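Uncharacterized protein VPA0106 (Vibrio parahaemolyticus, PDB 3U07) is of unknown function, a predicted signal-peptide-bearing protein that combines a DUF1254 and a DUF1214 region in one chain. Local coordinates at residues A[105-110]-A[177-182]; A[166-171]-A[184-189]; A[34-39]-A[237-242]. The protein carries 2 engineered substitutions. All coordinates share one frame; numbering follows the deposited sequence.

Contact 1 (A[105-110]-A[177-182])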
loop_
_atom_site.group_PDB
_atom_site.type_symbol
_atom_site.label_atom_id
_atom_site.label_comp_id
_atom_site.label_asym_id
_atom_site.label_seq_id
_atom_site.Cartn_x
_atom_site.Cartn_y
_atom_site.Cartn_z
ATOM N N GLU A 105 -18.965 -5.149 15.198
ATOM C CA GLU A 105 -18.467 -6.514 15.087
ATOM C C GLU A 105 -18.480 -7.069 13.670
ATOM O O GLU A 105 -19.471 -6.940 12.946
ATOM C CB GLU A 105 -19.268 -7.448 15.996
ATOM C CG GLU A 105 -18.737 -8.869 16.004
ATOM C CD GLU A 105 -19.466 -9.759 16.986
ATOM O OE1 GLU A 105 -20.337 -10.545 16.552
ATOM O OE2 GLU A 105 -19.167 -9.662 18.194
ATOM N N GLY A 106 -17.368 -7.692 13.288
ATOM C CA GLY A 106 -17.264 -8.284 11.966
ATOM C C GLY A 106 -16.748 -7.411 10.836
ATOM O O GLY A 106 -16.227 -7.934 9.854
ATOM N N ARG A 107 -16.872 -6.093 10.955
ATOM C CA ARG A 107 -16.418 -5.217 9.887
ATOM C C ARG A 107 -14.902 -5.067 9.825
ATOM O O ARG A 107 -14.262 -4.707 10.814
ATOM C CB ARG A 107 -17.061 -3.836 10.018
ATOM C CG ARG A 107 -16.838 -2.941 8.803
ATOM C CD ARG A 107 -17.466 -1.577 8.994
ATOM N NE ARG A 107 -18.898 -1.669 9.262
ATOM C CZ ARG A 107 -19.824 -1.941 8.345
ATOM N NH1 ARG A 107 -19.476 -2.144 7.081
ATOM N NH2 ARG A 107 -21.101 -2.017 8.699
ATOM N N TYR A 108 -14.328 -5.365 8.662
ATOM C CA TYR A 108 -12.887 -5.234 8.475
ATOM C C TYR A 108 -12.542 -3.754 8.338
ATOM O O TYR A 108 -13.275 -2.992 7.706
ATOM C CB TYR A 108 -12.419 -5.949 7.202
ATOM C CG TYR A 108 -10.942 -5.753 6.909
ATOM C CD1 TYR A 108 -9.980 -6.576 7.493
ATOM C CD2 TYR A 108 -10.503 -4.716 6.089
ATOM C CE1 TYR A 108 -8.617 -6.367 7.273
ATOM C CE2 TYR A 108 -9.137 -4.497 5.863
ATOM C CZ TYR A 108 -8.204 -5.326 6.460
ATOM O OH TYR A 108 -6.853 -5.118 6.258
ATOM N N TRP A 109 -11.430 -3.355 8.945
ATOM C CA TRP A 109 -10.953 -1.977 8.858
ATOM C C TRP A 109 -9.467 -1.979 9.132
ATOM O O TRP A 109 -8.947 -2.886 9.785
ATOM C CB TRP A 109 -11.646 -1.063 9.870
ATOM C CG TRP A 109 -11.397 -1.434 11.305
ATOM C CD1 TRP A 109 -12.115 -2.315 12.063
ATOM C CD2 TRP A 109 -10.359 -0.930 12.153
ATOM N NE1 TRP A 109 -11.591 -2.388 13.331
ATOM C CE2 TRP A 109 -10.514 -1.547 13.415
ATOM C CE3 TRP A 109 -9.316 -0.012 11.969
ATOM C CZ2 TRP A 109 -9.659 -1.277 14.489
ATOM C CZ3 TRP A 109 -8.466 0.256 13.036
ATOM C CH2 TRP A 109 -8.645 -0.373 14.282
ATOM N N ILE A 110 -8.779 -0.966 8.625
ATOM C CA ILE A 110 -7.347 -0.872 8.842
ATOM C C ILE A 110 -6.852 0.560 8.687
ATOM O O ILE A 110 -7.311 1.294 7.808
ATOM C CB ILE A 110 -6.575 -1.790 7.854
ATOM C CG1 ILE A 110 -5.077 -1.744 8.154
ATOM C CG2 ILE A 110 -6.862 -1.370 6.412
ATOM C CD1 ILE A 110 -4.304 -2.866 7.512
ATOM N N LYS A 177 -23.435 2.476 3.882
ATOM C CA LYS A 177 -23.954 3.632 4.591
ATOM C C LYS A 177 -23.615 3.498 6.078
ATOM O O LYS A 177 -23.495 4.494 6.793
ATOM C CB LYS A 177 -25.466 3.744 4.384
ATOM C CG LYS A 177 -25.895 5.050 3.726
ATOM C CD LYS A 177 -27.406 5.112 3.560
ATOM C CE LYS A 177 -27.833 4.807 2.130
ATOM N NZ LYS A 177 -29.233 4.299 2.061
ATOM N N VAL A 178 -23.457 2.262 6.542
ATOM C CA VAL A 178 -23.108 2.030 7.939
ATOM C C VAL A 178 -21.644 2.408 8.118
ATOM O O VAL A 178 -21.301 3.209 8.987
ATOM C CB VAL A 178 -23.288 0.547 8.341
ATOM C CG1 VAL A 178 -22.729 0.313 9.737
ATOM C CG2 VAL A 178 -24.760 0.172 8.304
ATOM N N ALA A 179 -20.791 1.829 7.279
ATOM C CA ALA A 179 -19.358 2.090 7.333
ATOM C C ALA A 179 -19.073 3.580 7.213
ATOM O O ALA A 179 -18.177 4.098 7.875
ATOM C CB ALA A 179 -18.647 1.328 6.223
ATOM N N LEU A 180 -19.840 4.267 6.372
ATOM C CA LEU A 180 -19.658 5.698 6.177
ATOM C C LEU A 180 -19.914 6.482 7.455
ATOM O O LEU A 180 -19.244 7.481 7.719
ATOM C CB LEU A 180 -20.576 6.212 5.071
ATOM C CG LEU A 180 -19.822 6.704 3.839
ATOM C CD1 LEU A 180 -20.806 7.270 2.833
ATOM C CD2 LEU A 180 -18.806 7.762 4.255
ATOM N N ASN A 181 -20.893 6.047 8.243
ATOM C CA ASN A 181 -21.184 6.731 9.495
ATOM C C ASN A 181 -20.000 6.567 10.435
ATOM O O ASN A 181 -19.773 7.400 11.311
ATOM C CB ASN A 181 -22.443 6.169 10.156
ATOM C CG ASN A 181 -23.691 6.915 9.740
ATOM O OD1 ASN A 181 -23.674 8.138 9.593
ATOM N ND2 ASN A 181 -24.786 6.187 9.561
ATOM N N TYR A 182 -19.248 5.486 10.251
ATOM C CA TYR A 182 -18.079 5.242 11.078
ATOM C C TYR A 182 -16.878 6.058 10.590
ATOM O O TYR A 182 -16.207 6.719 11.387
ATOM C CB TYR A 182 -17.739 3.749 11.090
ATOM C CG TYR A 182 -18.561 2.950 12.078
ATOM C CD1 TYR A 182 -18.514 3.238 13.441
ATOM C CD2 TYR A 182 -19.378 1.901 11.657
ATOM C CE1 TYR A 182 -19.261 2.502 14.361
ATOM C CE2 TYR A 182 -20.126 1.158 12.570
ATOM C CZ TYR A 182 -20.063 1.465 13.919
ATOM O OH TYR A 182 -20.808 0.740 14.824
#
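Arg107 carries the contact, laying its long side chain against the middle and later turns of helix 173-183, where Val178, Ala179 and Tyr182 receive it. The chain leaves the backbone extended, with CG anti to the backbone N (chi1 -169°), and then bends at chi3 (-57°), which turns the guanidinium over the helix surface. One face of the group rests on the Val178-Ala179 peptide: Ala179 N lies 4.0 Å above the plane, over its centre, and Ala179 CB is 3.7 Å from Arg107 NH1. The other terminal nitrogen, Arg107 NH2, meets the CG1 branch of Val178 at a modelled 3.0 Å, too short for a relaxed contact and therefore doubtful in detail. Tyr182 approaches obliquely, its CD2 lying 4.3 Å from Arg107 NE. No hydrogen bond links the two segments; all three guanidinium nitrogens are bound just beyond them. NE forms a salt bridge with Asp104 and NH2 one with Asp175, while NH1 donates to the backbone oxygen of Met169. Two carboxylates and a carbonyl thus fix the rotation of the group and would be expected to stabilise its positive charge. Next in sequence, the ring of Tyr108 meets Phe347, in the DUF1214 part of the chain, edge-to-face. The contact therefore pins helix 173-183 to the entry of strand 109-115, where Tyr108 and Ile110 pair their backbones with Met169 and Arg167 of the neighbouring strand 161-169; Ile168 of that strand touches both Arg107 and Ala179.

Contact 2 (A[166-171]-A[184-189])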
loop_
_atom_site.group_PDB
_atom_site.type_symbol
_atom_site.label_atom_id
_atom_site.label_comp_id
_atom_site.label_asym_id
_atom_site.label_seq_id
_atom_site.Cartn_x
_atom_site.Cartn_y
_atom_site.Cartn_z
ATOM N N GLY A 166 -6.698 4.752 5.172
ATOM C CA GLY A 166 -7.630 4.006 5.994
ATOM C C GLY A 166 -8.591 3.267 5.081
ATOM O O GLY A 166 -9.026 3.807 4.064
ATOM N N ARG A 167 -8.901 2.021 5.422
ATOM C CA ARG A 167 -9.826 1.222 4.622
ATOM C C ARG A 167 -10.888 0.627 5.531
ATOM O O ARG A 167 -10.572 0.047 6.569
ATOM C CB ARG A 167 -9.103 0.074 3.911
ATOM C CG ARG A 167 -8.005 0.489 2.951
ATOM C CD ARG A 167 -7.344 -0.739 2.345
ATOM N NE ARG A 167 -6.148 -0.404 1.577
ATOM C CZ ARG A 167 -5.501 -1.254 0.785
ATOM N NH1 ARG A 167 -5.938 -2.502 0.646
ATOM N NH2 ARG A 167 -4.416 -0.860 0.132
ATOM N N ILE A 168 -12.146 0.777 5.133
ATOM C CA ILE A 168 -13.265 0.236 5.889
ATOM C C ILE A 168 -14.155 -0.597 4.962
ATOM O O ILE A 168 -14.700 -0.083 3.988
ATOM C CB ILE A 168 -14.106 1.360 6.526
ATOM C CG1 ILE A 168 -13.239 2.169 7.498
ATOM C CG2 ILE A 168 -15.298 0.763 7.264
ATOM C CD1 ILE A 168 -13.938 3.385 8.087
HETATM N N MSE A 169 -14.276 -1.884 5.279
HETATM C CA MSE A 169 -15.086 -2.830 4.516
HETATM C C MSE A 169 -16.562 -2.436 4.449
HETATM O O MSE A 169 -17.141 -1.941 5.421
HETATM C CB MSE A 169 -14.981 -4.230 5.138
HETATM C CG MSE A 169 -16.041 -5.235 4.658
HETATM SE SE MSE A 169 -16.438 -6.684 5.922
HETATM C CE MSE A 169 -15.039 -7.918 5.440
ATOM N N ALA A 170 -17.153 -2.670 3.283
ATOM C CA ALA A 170 -18.563 -2.401 3.017
ATOM C C ALA A 170 -18.918 -3.452 1.964
ATOM O O ALA A 170 -18.382 -3.432 0.852
ATOM C CB ALA A 170 -18.735 -1.010 2.461
ATOM N N VAL A 171 -19.813 -4.372 2.310
ATOM C CA VAL A 171 -20.158 -5.454 1.393
ATOM C C VAL A 171 -21.339 -5.219 0.456
ATOM O O VAL A 171 -21.554 -5.994 -0.476
ATOM C CB VAL A 171 -20.353 -6.775 2.173
ATOM C CG1 VAL A 171 -19.750 -7.932 1.391
ATOM C CG2 VAL A 171 -19.705 -6.666 3.545
ATOM N N ASP A 184 -16.789 8.772 9.135
ATOM C CA ASP A 184 -16.987 10.185 9.422
ATOM C C ASP A 184 -16.452 10.538 10.796
ATOM O O ASP A 184 -16.148 11.700 11.075
ATOM C CB ASP A 184 -18.477 10.534 9.337
ATOM C CG ASP A 184 -18.960 10.680 7.908
ATOM O OD1 ASP A 184 -18.566 9.860 7.053
ATOM O OD2 ASP A 184 -19.742 11.613 7.637
ATOM N N GLN A 185 -16.333 9.526 11.652
ATOM C CA GLN A 185 -15.841 9.734 13.004
ATOM C C GLN A 185 -14.319 9.693 13.107
ATOM O O GLN A 185 -13.754 10.076 14.130
ATOM C CB GLN A 185 -16.486 8.721 13.949
ATOM C CG GLN A 185 -17.991 8.924 14.066
ATOM C CD GLN A 185 -18.632 7.981 15.055
ATOM O OE1 GLN A 185 -19.116 6.910 14.690
ATOM N NE2 GLN A 185 -18.626 8.369 16.324
ATOM N N TRP A 186 -13.656 9.221 12.053
ATOM C CA TRP A 186 -12.196 9.202 12.043
ATOM C C TRP A 186 -11.788 10.678 12.065
ATOM O O TRP A 186 -12.464 11.527 11.484
ATOM C CB TRP A 186 -11.674 8.529 10.772
ATOM C CG TRP A 186 -11.816 7.038 10.772
ATOM C CD1 TRP A 186 -12.912 6.316 11.154
ATOM C CD2 TRP A 186 -10.840 6.084 10.334
ATOM N NE1 TRP A 186 -12.679 4.971 10.976
ATOM C CE2 TRP A 186 -11.418 4.801 10.468
ATOM C CE3 TRP A 186 -9.537 6.189 9.829
ATOM C CZ2 TRP A 186 -10.733 3.632 10.129
ATOM C CZ3 TRP A 186 -8.856 5.023 9.490
ATOM C CH2 TRP A 186 -9.459 3.762 9.637
ATOM N N ASN A 187 -10.681 10.991 12.724
ATOM C CA ASN A 187 -10.259 12.381 12.823
ATOM C C ASN A 187 -8.744 12.461 12.915
ATOM O O ASN A 187 -8.089 11.477 13.254
ATOM C CB ASN A 187 -10.903 12.995 14.076
ATOM C CG ASN A 187 -10.841 14.514 14.098
ATOM O OD1 ASN A 187 -10.479 15.149 13.112
ATOM N ND2 ASN A 187 -11.210 15.103 15.228
ATOM N N ILE A 188 -8.193 13.622 12.576
ATOM C CA ILE A 188 -6.753 13.865 12.663
ATOM C C ILE A 188 -6.592 15.196 13.384
ATOM O O ILE A 188 -7.154 16.206 12.963
ATOM C CB ILE A 188 -6.080 14.016 11.287
ATOM C CG1 ILE A 188 -6.214 12.730 10.476
ATOM C CG2 ILE A 188 -4.599 14.380 11.480
ATOM C CD1 ILE A 188 -5.727 12.884 9.047
ATOM N N ARG A 189 -5.827 15.198 14.469
ATOM C CA ARG A 189 -5.606 16.415 15.242
ATOM C C ARG A 189 -4.162 16.498 15.732
ATOM O O ARG A 189 -3.556 15.481 16.065
ATOM C CB ARG A 189 -6.527 16.439 16.467
ATOM C CG ARG A 189 -7.994 16.718 16.191
ATOM C CD ARG A 189 -8.806 16.547 17.461
ATOM N NE ARG A 189 -8.993 15.138 17.802
ATOM C CZ ARG A 189 -9.546 14.713 18.932
ATOM N NH1 ARG A 189 -9.959 15.591 19.834
ATOM N NH2 ARG A 189 -9.698 13.414 19.157
#
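The backbones of Gly166 and Trp186 stand well apart, 9.2 Å between their CA atoms at the nearest pair, and no hydrogen bond spans the segments; the gap is filled by the indole of Trp186, met by the Ile168 side chain. The six-membered ring reaches the strand at Gly166, where the lack of a side chain lets CZ3 settle 3.8 Å from the glycine CA. Ile168 lies along the NE1-CE2-CZ2 side of the indole. Its CD1 is 3.5 Å from Trp186 NE1 and 3.7 Å from Trp186 CE2. Ile168 CG1 lies 3.9 Å from Trp186 CZ2. The two side chains run past one another in opposite directions. In Ile168, CG1 lies anti to the carbonyl carbon (chi1 -61°) and CD1 continues it in an extended line, which carries the terminal methyl to the indole. That methyl lies near a buried N-H with no hydrogen-bond partner in the model. Met183 of helix 173-183 also touches Ile168, while Leu85, Val100 and Pro101 pack on Trp186. The indole, just ahead of strand 187-190 at the margin of the mixed sheet, thereby ties that sheet to strand 161-169 in the interior of the antiparallel sheet.

Contact 3 (A[34-39]-A[237-242])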
loop_
_atom_site.group_PDB
_atom_site.type_symbol
_atom_site.label_atom_id
_atom_site.label_comp_id
_atom_site.label_asym_id
_atom_site.label_seq_id
_atom_site.Cartn_x
_atom_site.Cartn_y
_atom_site.Cartn_z
ATOM N N TYR A 34 22.199 4.909 -5.607
ATOM C CA TYR A 34 20.925 5.258 -6.204
ATOM C C TYR A 34 19.832 4.257 -5.819
ATOM O O TYR A 34 18.695 4.647 -5.553
ATOM C CB TYR A 34 21.021 5.318 -7.729
ATOM C CG TYR A 34 19.669 5.541 -8.364
ATOM C CD1 TYR A 34 19.079 6.805 -8.373
ATOM C CD2 TYR A 34 18.941 4.473 -8.885
ATOM C CE1 TYR A 34 17.794 6.997 -8.884
ATOM C CE2 TYR A 34 17.653 4.657 -9.397
ATOM C CZ TYR A 34 17.090 5.916 -9.392
ATOM O OH TYR A 34 15.825 6.090 -9.903
ATOM N N ILE A 35 20.167 2.968 -5.801
ATOM C CA ILE A 35 19.177 1.954 -5.456
ATOM C C ILE A 35 18.673 2.149 -4.021
ATOM O O ILE A 35 17.492 1.928 -3.746
ATOM C CB ILE A 35 19.741 0.528 -5.692
ATOM C CG1 ILE A 35 19.812 0.266 -7.206
ATOM C CG2 ILE A 35 18.838 -0.521 -5.037
ATOM C CD1 ILE A 35 20.601 -0.973 -7.593
ATOM N N TYR A 36 19.549 2.574 -3.114
ATOM C CA TYR A 36 19.128 2.848 -1.735
ATOM C C TYR A 36 18.199 4.069 -1.755
ATOM O O TYR A 36 17.144 4.078 -1.116
ATOM C CB TYR A 36 20.334 3.164 -0.840
ATOM C CG TYR A 36 19.997 4.060 0.342
ATOM C CD1 TYR A 36 19.385 3.548 1.491
ATOM C CD2 TYR A 36 20.229 5.434 0.280
ATOM C CE1 TYR A 36 19.007 4.389 2.548
ATOM C CE2 TYR A 36 19.857 6.284 1.330
ATOM C CZ TYR A 36 19.245 5.757 2.456
ATOM O OH TYR A 36 18.863 6.610 3.470
ATOM N N GLY A 37 18.591 5.089 -2.516
ATOM C CA GLY A 37 17.803 6.311 -2.591
ATOM C C GLY A 37 16.503 6.215 -3.362
ATOM O O GLY A 37 15.574 6.999 -3.131
ATOM N N TYR A 38 16.430 5.242 -4.264
ATOM C CA TYR A 38 15.246 5.034 -5.102
ATOM C C TYR A 38 13.914 5.068 -4.359
ATOM O O TYR A 38 13.003 5.808 -4.737
ATOM C CB TYR A 38 15.363 3.698 -5.843
ATOM C CG TYR A 38 14.149 3.345 -6.676
ATOM C CD1 TYR A 38 13.979 3.863 -7.961
ATOM C CD2 TYR A 38 13.165 2.495 -6.173
ATOM C CE1 TYR A 38 12.855 3.539 -8.728
ATOM C CE2 TYR A 38 12.040 2.166 -6.929
ATOM C CZ TYR A 38 11.891 2.691 -8.202
ATOM O OH TYR A 38 10.779 2.359 -8.944
ATOM N N SER A 39 13.790 4.260 -3.312
ATOM C CA SER A 39 12.536 4.211 -2.561
ATOM C C SER A 39 12.151 5.580 -2.001
ATOM O O SER A 39 10.989 5.975 -2.051
ATOM C CB SER A 39 12.634 3.183 -1.428
ATOM O OG SER A 39 12.843 1.880 -1.947
ATOM N N ASP A 237 26.268 5.393 5.659
ATOM C CA ASP A 237 27.706 5.362 5.875
ATOM C C ASP A 237 28.430 4.855 4.627
ATOM O O ASP A 237 29.563 5.247 4.354
ATOM C CB ASP A 237 28.066 4.481 7.075
ATOM C CG ASP A 237 27.806 5.171 8.411
ATOM O OD1 ASP A 237 27.768 6.421 8.445
ATOM O OD2 ASP A 237 27.656 4.462 9.428
ATOM N N LYS A 238 27.763 4.000 3.859
ATOM C CA LYS A 238 28.354 3.434 2.648
ATOM C C LYS A 238 28.335 4.374 1.439
ATOM O O LYS A 238 29.278 4.401 0.646
ATOM C CB LYS A 238 27.613 2.149 2.250
ATOM C CG LYS A 238 27.547 1.067 3.319
ATOM C CD LYS A 238 26.694 -0.104 2.856
ATOM C CE LYS A 238 26.650 -1.209 3.901
ATOM N NZ LYS A 238 26.562 -2.557 3.269
ATOM N N TYR A 239 27.270 5.155 1.316
ATOM C CA TYR A 239 27.093 6.022 0.157
ATOM C C TYR A 239 27.450 7.495 0.297
ATOM O O TYR A 239 27.116 8.305 -0.566
ATOM C CB TYR A 239 25.648 5.857 -0.319
ATOM C CG TYR A 239 25.242 4.396 -0.377
ATOM C CD1 TYR A 239 26.097 3.448 -0.940
ATOM C CD2 TYR A 239 24.027 3.953 0.157
ATOM C CE1 TYR A 239 25.760 2.096 -0.972
ATOM C CE2 TYR A 239 23.676 2.599 0.129
ATOM C CZ TYR A 239 24.550 1.677 -0.438
ATOM O OH TYR A 239 24.221 0.343 -0.482
ATOM N N GLN A 240 28.160 7.830 1.364
ATOM C CA GLN A 240 28.550 9.205 1.634
ATOM C C GLN A 240 29.393 9.881 0.551
ATOM O O GLN A 240 29.165 11.044 0.218
ATOM C CB GLN A 240 29.290 9.262 2.967
ATOM C CG GLN A 240 29.446 10.655 3.535
ATOM C CD GLN A 240 29.979 10.625 4.946
ATOM O OE1 GLN A 240 31.175 10.440 5.167
ATOM N NE2 GLN A 240 29.087 10.786 5.917
ATOM N N SER A 241 30.366 9.165 0.003
ATOM C CA SER A 241 31.231 9.738 -1.026
ATOM C C SER A 241 30.454 10.070 -2.293
ATOM O O SER A 241 30.874 10.905 -3.092
ATOM C CB SER A 241 32.373 8.771 -1.362
ATOM O OG SER A 241 31.885 7.568 -1.935
ATOM N N ILE A 242 29.313 9.417 -2.469
ATOM C CA ILE A 242 28.483 9.647 -3.642
ATOM C C ILE A 242 27.722 10.960 -3.504
ATOM O O ILE A 242 27.277 11.524 -4.495
ATOM C CB ILE A 242 27.478 8.484 -3.851
ATOM C CG1 ILE A 242 28.241 7.166 -4.019
ATOM C CG2 ILE A 242 26.607 8.744 -5.071
ATOM C CD1 ILE A 242 29.195 7.142 -5.207
#
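Apolar contact between two tyrosines, Tyr36 of helix 26-52 and Tyr239 of the weakly bonded helix about 233-239, joins these segments. The closest approach is made by the ring of Tyr239, whose CE2 comes to 3.5 Å from the CB methylene of Tyr36 and whose CD2 lies 3.9 Å from the same carbon. Tyr239 thus presses on the base of the other side chain, close to its helix backbone, as well as on its ring carbons. In aromatic terms the pair is oblique, neither stacked nor edge-to-face, with centroids 5.9 Å apart and planes inclined by 38°. The near-anti setting of Tyr36 CG to the backbone N (chi1 153°) brings CB and CG against the CD2-CE2 side of Tyr239. The Tyr36 ring also meets that of Trp235. One face of the Tyr239 ring is covered within its own segment by Lys238 CB, 3.7 Å above the plane and offset toward the rim.

Polar bonding takes place at the margins. The hydroxyl of Tyr36 is hydrogen-bonded to Asp232, anchoring the far end of the ring. Within the segments, Tyr38 N bonds to Tyr34 O at 2.7 Å and Ile242 N to Tyr239 O at 3.1 Å; residues 240-242 have helical backbone angles without the regular bonding.

Tyr239 sits on a face of helix 26-52 formed by Leu29, Asp32, Ala33 and Tyr36 on successive turns. This is aromatic packing of a weakly helical segment against a long helix, in the helical part of the protein, where the 237-242 segment lies inside the loop closed by the Cys224-Cys247 disulfide.

How the contacts relate
Contacts 1 and 2 belong to one neighbourhood, their centres 7 Å apart. Both use strand 161-169 or its sheet neighbour 109-115, and helix 173-183 follows the first in the chain and leads into strand 187-190. Ile168 is shared between them. Contact 3 lies on the opposite side of the chain's centre, about 37 Å from contact 2 and 42 Å from contact 1, between centres; it joins a long helix to a weakly helical segment and involves no strand. Contacts 2 and 3 are buried and rest on aromatic and aliphatic groups, whereas contact 1, only partly buried, is built round a charged guanidinium held by carboxylates.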